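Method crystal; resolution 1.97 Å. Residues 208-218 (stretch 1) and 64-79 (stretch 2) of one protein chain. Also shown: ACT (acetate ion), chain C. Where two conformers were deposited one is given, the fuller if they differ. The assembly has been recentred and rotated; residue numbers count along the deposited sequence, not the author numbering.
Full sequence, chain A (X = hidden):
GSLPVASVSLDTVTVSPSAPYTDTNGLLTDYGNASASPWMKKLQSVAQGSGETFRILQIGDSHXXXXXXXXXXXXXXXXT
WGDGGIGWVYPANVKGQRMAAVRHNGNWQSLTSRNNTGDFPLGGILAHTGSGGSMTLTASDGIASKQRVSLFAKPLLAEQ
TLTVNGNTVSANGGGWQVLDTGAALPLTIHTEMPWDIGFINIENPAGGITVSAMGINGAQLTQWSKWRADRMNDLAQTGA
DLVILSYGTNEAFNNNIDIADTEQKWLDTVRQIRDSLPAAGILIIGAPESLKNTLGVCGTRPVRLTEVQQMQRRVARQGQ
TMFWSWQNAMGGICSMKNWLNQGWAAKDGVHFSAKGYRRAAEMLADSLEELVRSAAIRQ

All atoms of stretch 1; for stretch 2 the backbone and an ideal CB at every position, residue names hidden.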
# COMPACT_ATOMS: atom_id res chain seq x y z
N GLY A 208 -17.06 -0.14 -6.05
CA GLY A 208 -16.70 1.02 -5.25
C GLY A 208 -15.19 1.18 -5.19
O GLY A 208 -14.48 0.69 -6.06
N ILE A 209 -14.69 1.86 -4.15
CA ILE A 209 -13.25 2.07 -3.99
C ILE A 209 -12.68 1.05 -3.00
O ILE A 209 -13.34 0.73 -2.01
CB ILE A 209 -12.97 3.46 -3.37
CG1 ILE A 209 -13.66 4.56 -4.17
CG2 ILE A 209 -11.47 3.71 -3.23
CD1 ILE A 209 -13.25 4.61 -5.63
N THR A 210 -11.47 0.55 -3.24
CA THR A 210 -10.73 -0.10 -2.17
C THR A 210 -9.41 0.62 -2.01
O THR A 210 -8.87 1.16 -2.98
CB THR A 210 -10.46 -1.60 -2.40
OG1 THR A 210 -9.69 -1.77 -3.60
CG2 THR A 210 -11.78 -2.39 -2.52
N VAL A 211 -8.89 0.63 -0.79
CA VAL A 211 -7.56 1.15 -0.53
C VAL A 211 -6.75 0.08 0.20
O VAL A 211 -7.07 -0.30 1.32
CB VAL A 211 -7.59 2.45 0.29
CG1 VAL A 211 -6.17 2.88 0.62
CG2 VAL A 211 -8.34 3.56 -0.48
N SER A 212 -5.72 -0.42 -0.47
CA SER A 212 -4.90 -1.50 0.08
C SER A 212 -3.56 -0.93 0.53
O SER A 212 -2.96 -0.12 -0.18
CB SER A 212 -4.67 -2.58 -0.99
OG SER A 212 -5.88 -3.24 -1.35
N ALA A 213 -3.08 -1.36 1.70
CA ALA A 213 -1.82 -0.85 2.23
C ALA A 213 -0.75 -1.93 2.23
O ALA A 213 -0.90 -2.94 2.90
CB ALA A 213 -2.03 -0.33 3.66
N MET A 214 0.31 -1.72 1.46
CA MET A 214 1.43 -2.65 1.43
C MET A 214 2.66 -1.95 1.97
O MET A 214 3.54 -1.54 1.19
CB MET A 214 1.74 -3.14 0.00
CG MET A 214 0.70 -4.04 -0.59
SD MET A 214 1.31 -4.89 -2.06
CE MET A 214 -0.03 -6.06 -2.23
N GLY A 215 2.73 -1.81 3.28
CA GLY A 215 3.85 -1.17 3.94
C GLY A 215 4.79 -2.13 4.63
O GLY A 215 4.39 -3.20 5.08
N ILE A 216 6.05 -1.73 4.72
CA ILE A 216 7.07 -2.47 5.45
C ILE A 216 7.88 -1.49 6.28
O ILE A 216 8.51 -0.59 5.71
CB ILE A 216 8.05 -3.17 4.49
CG1 ILE A 216 7.37 -4.26 3.67
CG2 ILE A 216 9.21 -3.76 5.29
CD1 ILE A 216 7.19 -5.57 4.45
N ASN A 217 7.87 -1.64 7.60
CA ASN A 217 8.62 -0.74 8.48
C ASN A 217 10.07 -0.62 8.04
O ASN A 217 10.76 -1.63 7.85
CB ASN A 217 8.56 -1.24 9.93
CG ASN A 217 7.20 -1.02 10.58
OD1 ASN A 217 6.37 -0.28 10.07
ND2 ASN A 217 6.99 -1.64 11.72
N GLY A 218 10.54 0.62 7.84
CA GLY A 218 11.93 0.85 7.47
C GLY A 218 12.29 0.73 5.99
O GLY A 218 13.42 1.01 5.60
N UNK A 64 3.00 3.88 5.89
CA UNK A 64 1.97 3.08 5.25
C UNK A 64 1.62 1.86 6.11
O UNK A 64 0.44 1.51 6.27
CB UNK A 64 2.43 2.64 3.86
N UNK A 65 2.65 1.24 6.67
CA UNK A 65 2.49 -0.01 7.42
C UNK A 65 1.64 0.11 8.70
O UNK A 65 1.11 -0.89 9.19
CB UNK A 65 3.87 -0.54 7.79
N UNK A 66 1.51 1.33 9.22
CA UNK A 66 0.71 1.56 10.42
C UNK A 66 -0.78 1.63 10.11
O UNK A 66 -1.62 1.53 11.00
CB UNK A 66 1.16 2.85 11.11
N UNK A 67 -1.09 1.81 8.83
CA UNK A 67 -2.46 1.93 8.32
C UNK A 67 -3.22 3.17 8.81
O UNK A 67 -4.37 3.34 8.47
CB UNK A 67 -3.25 0.68 8.71
N UNK A 68 -2.59 4.05 9.60
CA UNK A 68 -3.31 5.27 10.02
C UNK A 68 -3.53 6.26 8.87
O UNK A 68 -4.55 6.94 8.81
CB UNK A 68 -2.54 5.97 11.14
N UNK A 69 -2.58 6.31 7.95
CA UNK A 69 -2.67 7.19 6.79
C UNK A 69 -3.62 6.58 5.78
O UNK A 69 -4.59 7.20 5.35
CB UNK A 69 -1.29 7.43 6.17
N UNK A 70 -3.34 5.34 5.40
CA UNK A 70 -4.16 4.68 4.37
C UNK A 70 -5.61 4.42 4.81
O UNK A 70 -6.52 4.42 3.98
CB UNK A 70 -3.51 3.35 3.98
N UNK A 71 -5.86 4.23 6.10
CA UNK A 71 -7.22 3.98 6.54
C UNK A 71 -8.04 5.26 6.51
O UNK A 71 -9.26 5.23 6.30
CB UNK A 71 -7.23 3.38 7.95
N UNK A 72 -7.38 6.40 6.70
CA UNK A 72 -8.08 7.68 6.65
C UNK A 72 -8.46 7.96 5.20
O UNK A 72 -9.58 8.36 4.91
CB UNK A 72 -7.22 8.81 7.22
N UNK A 73 -7.51 7.71 4.30
CA UNK A 73 -7.75 7.80 2.87
C UNK A 73 -8.89 6.85 2.47
O UNK A 73 -9.80 7.21 1.70
CB UNK A 73 -6.47 7.47 2.09
N UNK A 74 -8.82 5.63 2.99
CA UNK A 74 -9.85 4.63 2.74
C UNK A 74 -11.24 5.13 3.15
O UNK A 74 -12.16 5.11 2.35
CB UNK A 74 -9.52 3.34 3.49
N UNK A 75 -11.37 5.60 4.38
CA UNK A 75 -12.70 5.98 4.87
C UNK A 75 -13.26 7.18 4.11
O UNK A 75 -14.45 7.24 3.80
CB UNK A 75 -12.64 6.30 6.37
N UNK A 76 -12.40 8.14 3.81
CA UNK A 76 -12.83 9.34 3.12
C UNK A 76 -13.29 9.04 1.70
O UNK A 76 -14.41 9.39 1.30
CB UNK A 76 -11.70 10.37 3.10
N UNK A 77 -12.44 8.38 0.92
CA UNK A 77 -12.77 8.12 -0.48
C UNK A 77 -13.89 7.08 -0.67
O UNK A 77 -14.55 7.07 -1.71
CB UNK A 77 -11.51 7.65 -1.21
N UNK A 78 -14.09 6.21 0.32
CA UNK A 78 -15.19 5.24 0.28
C UNK A 78 -16.55 5.91 0.49
O UNK A 78 -17.54 5.52 -0.11
CB UNK A 78 -14.98 4.16 1.34
N UNK A 79 -16.58 6.94 1.34
CA UNK A 79 -17.78 7.74 1.52
C UNK A 79 -18.11 8.52 0.25
O UNK A 79 -19.25 8.61 -0.18
CB UNK A 79 -17.61 8.70 2.70
C ACT C . 9.93 4.26 8.75
O ACT C . 10.32 3.95 9.91
OXT ACT C . 9.77 3.33 7.91
CH3 ACT C . 9.65 5.68 8.37

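The strand 208-215 and the helix 68-79 run antiparallel, at 176° with axes 7.9 Å apart at closest. In the extended strand, alternate side chains, those of Ile209, Val211 and Ala213, point toward stretch 2.

Position 64 has helical backbone angles, and its ideal CB lies 4.1 Å from Gly215 CA. A small or beta-branched side chain would suit. It is Thr64, whose CG2 lies 3.7 Å from Gly215 N.

At 65 the two backbones come closest by CA distance: its CA is 3.9 Å from Gly215 CA. The ideal CB is 3.4 Å from Asn217 OD1 and 3.7 Å from Gly215 C, which favours a very small residue. Ala65 fits. Gly215 also permits the approach, since an ideal CB on it would stand 2.3 Å from Ala65 N, a clash.

The CB direction at 66 is away, with room for a side chain; glycine is one choice among many, and it is Gly66. Position 67 has positive phi (65°), which suits glycine, asparagine or aspartate. It is Asp67, whose CB points sideways but whose OD1 reaches 3.6 Å from Ala213 CB.

Positions 68 and 69 have no CB contact with stretch 1, which therefore sets no preference; they are Phe68 and Phe69. At 70, the ideal CB lies 4.0 Å from Ala213 CB and 4.3 Å from Val211 CG1, so alanine, serine, threonine or valine is plausible. Thr70 places OG1 3.5 Å from Ala213 CB and donates a hydrogen bond from OG1 to Asp67 OD1 (2.5 Å).

Positions 71 and 72 do not meet the strand; they are Asp71 and Ser72. Position 73 points sideways, its ideal CB 4.8 Å from Val211 CG1, and an aliphatic side chain could extend the contact. Leu73 does so, CD2 lying 4.4 Å from Val211 CG1.

At 74 the ideal CB is 3.8 Å from Val211 CB, and the carbonyl of Val211 offers an acceptor to a long donor. Arg74 NH1 hydrogen-bonds Val211 O (2.6 Å, 144°), the oxygen near the guanidinium plane. Its NH2 forms salt bridges with Asp67 OD2 (2.7 Å) and Asp71 OD1 (3.0 Å).

Positions 75 and 76 are clear of the strand: Lys75 and Arg76. At 77 CA-to-CB points toward stretch 1, and the ideal CB is 4.4 Å from Ile209 CG2, so an apolar side chain would suit. Leu77 CB lies 4.5 Å from Ile209 CG2.

At 78 the acceptor Ile209 O is 5.1 Å from the ideal CB, within reach of glutamine, lysine or arginine. Gln78 NE2 donates to Ile209 O (3.0 Å, 169°). Position 79 is out of reach; it is Lys79.

Stretch 2 (64-79) TAGDFFTDSLRKRLQK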
# COMPACT_ATOMS: atom_id res chain seq x y z
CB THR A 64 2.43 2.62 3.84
OG1 THR A 64 2.61 3.76 3.00
CG2 THR A 64 1.38 1.67 3.19
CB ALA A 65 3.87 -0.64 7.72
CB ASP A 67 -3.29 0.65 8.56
CG ASP A 67 -4.34 0.42 7.47
OD1 ASP A 67 -4.15 0.93 6.34
OD2 ASP A 67 -5.34 -0.29 7.73
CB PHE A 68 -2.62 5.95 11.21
CG PHE A 68 -2.78 5.21 12.50
CD1 PHE A 68 -4.01 5.20 13.16
CD2 PHE A 68 -1.73 4.51 13.06
CE1 PHE A 68 -4.17 4.51 14.36
CE2 PHE A 68 -1.88 3.81 14.25
CZ PHE A 68 -3.10 3.82 14.90
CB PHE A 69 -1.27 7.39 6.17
CG PHE A 69 -1.22 8.35 5.02
CD1 PHE A 69 -1.53 7.94 3.73
CD2 PHE A 69 -0.81 9.66 5.21
CE1 PHE A 69 -1.45 8.83 2.66
CE2 PHE A 69 -0.73 10.55 4.14
CZ PHE A 69 -1.05 10.13 2.88
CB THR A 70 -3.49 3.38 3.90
OG1 THR A 70 -2.93 2.71 5.04
CG2 THR A 70 -2.35 3.70 2.93
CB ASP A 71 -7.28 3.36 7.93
CG ASP A 71 -8.69 2.98 8.33
OD1 ASP A 71 -9.34 2.21 7.58
OD2 ASP A 71 -9.16 3.47 9.38
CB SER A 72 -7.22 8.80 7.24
OG SER A 72 -7.72 10.07 6.86
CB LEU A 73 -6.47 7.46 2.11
CG LEU A 73 -6.44 7.68 0.60
CD1 LEU A 73 -6.55 9.16 0.32
CD2 LEU A 73 -5.16 7.11 0.01
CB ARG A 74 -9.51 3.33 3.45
CG ARG A 74 -10.45 2.17 3.17
CD ARG A 74 -9.77 0.84 3.47
NE ARG A 74 -9.06 0.85 4.74
CZ ARG A 74 -7.77 0.60 4.89
NH1 ARG A 74 -6.99 0.29 3.87
NH2 ARG A 74 -7.26 0.66 6.10
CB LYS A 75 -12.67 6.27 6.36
CG LYS A 75 -12.29 5.06 7.22
CD LYS A 75 -13.35 3.96 7.16
CE LYS A 75 -12.89 2.72 7.92
NZ LYS A 75 -12.43 3.10 9.29
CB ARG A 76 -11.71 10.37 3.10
CG ARG A 76 -11.94 11.50 2.14
CD ARG A 76 -12.84 12.57 2.73
NE ARG A 76 -12.72 13.81 1.97
CZ ARG A 76 -11.82 14.75 2.21
NH1 ARG A 76 -10.94 14.62 3.21
NH2 ARG A 76 -11.80 15.84 1.46
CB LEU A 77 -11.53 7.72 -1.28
CG LEU A 77 -10.34 8.69 -1.24
CD1 LEU A 77 -9.24 8.16 -2.13
CD2 LEU A 77 -10.73 10.12 -1.64
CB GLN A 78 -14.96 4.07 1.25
CG GLN A 78 -14.04 2.98 0.66
CD GLN A 78 -13.75 1.80 1.58
OE1 GLN A 78 -13.91 1.89 2.78
NE2 GLN A 78 -13.32 0.70 1.00
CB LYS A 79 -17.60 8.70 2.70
CG LYS A 79 -17.75 8.02 4.05
CD LYS A 79 -19.19 7.51 4.22
CE LYS A 79 -19.44 6.93 5.61
NZ LYS A 79 -19.00 5.51 5.74
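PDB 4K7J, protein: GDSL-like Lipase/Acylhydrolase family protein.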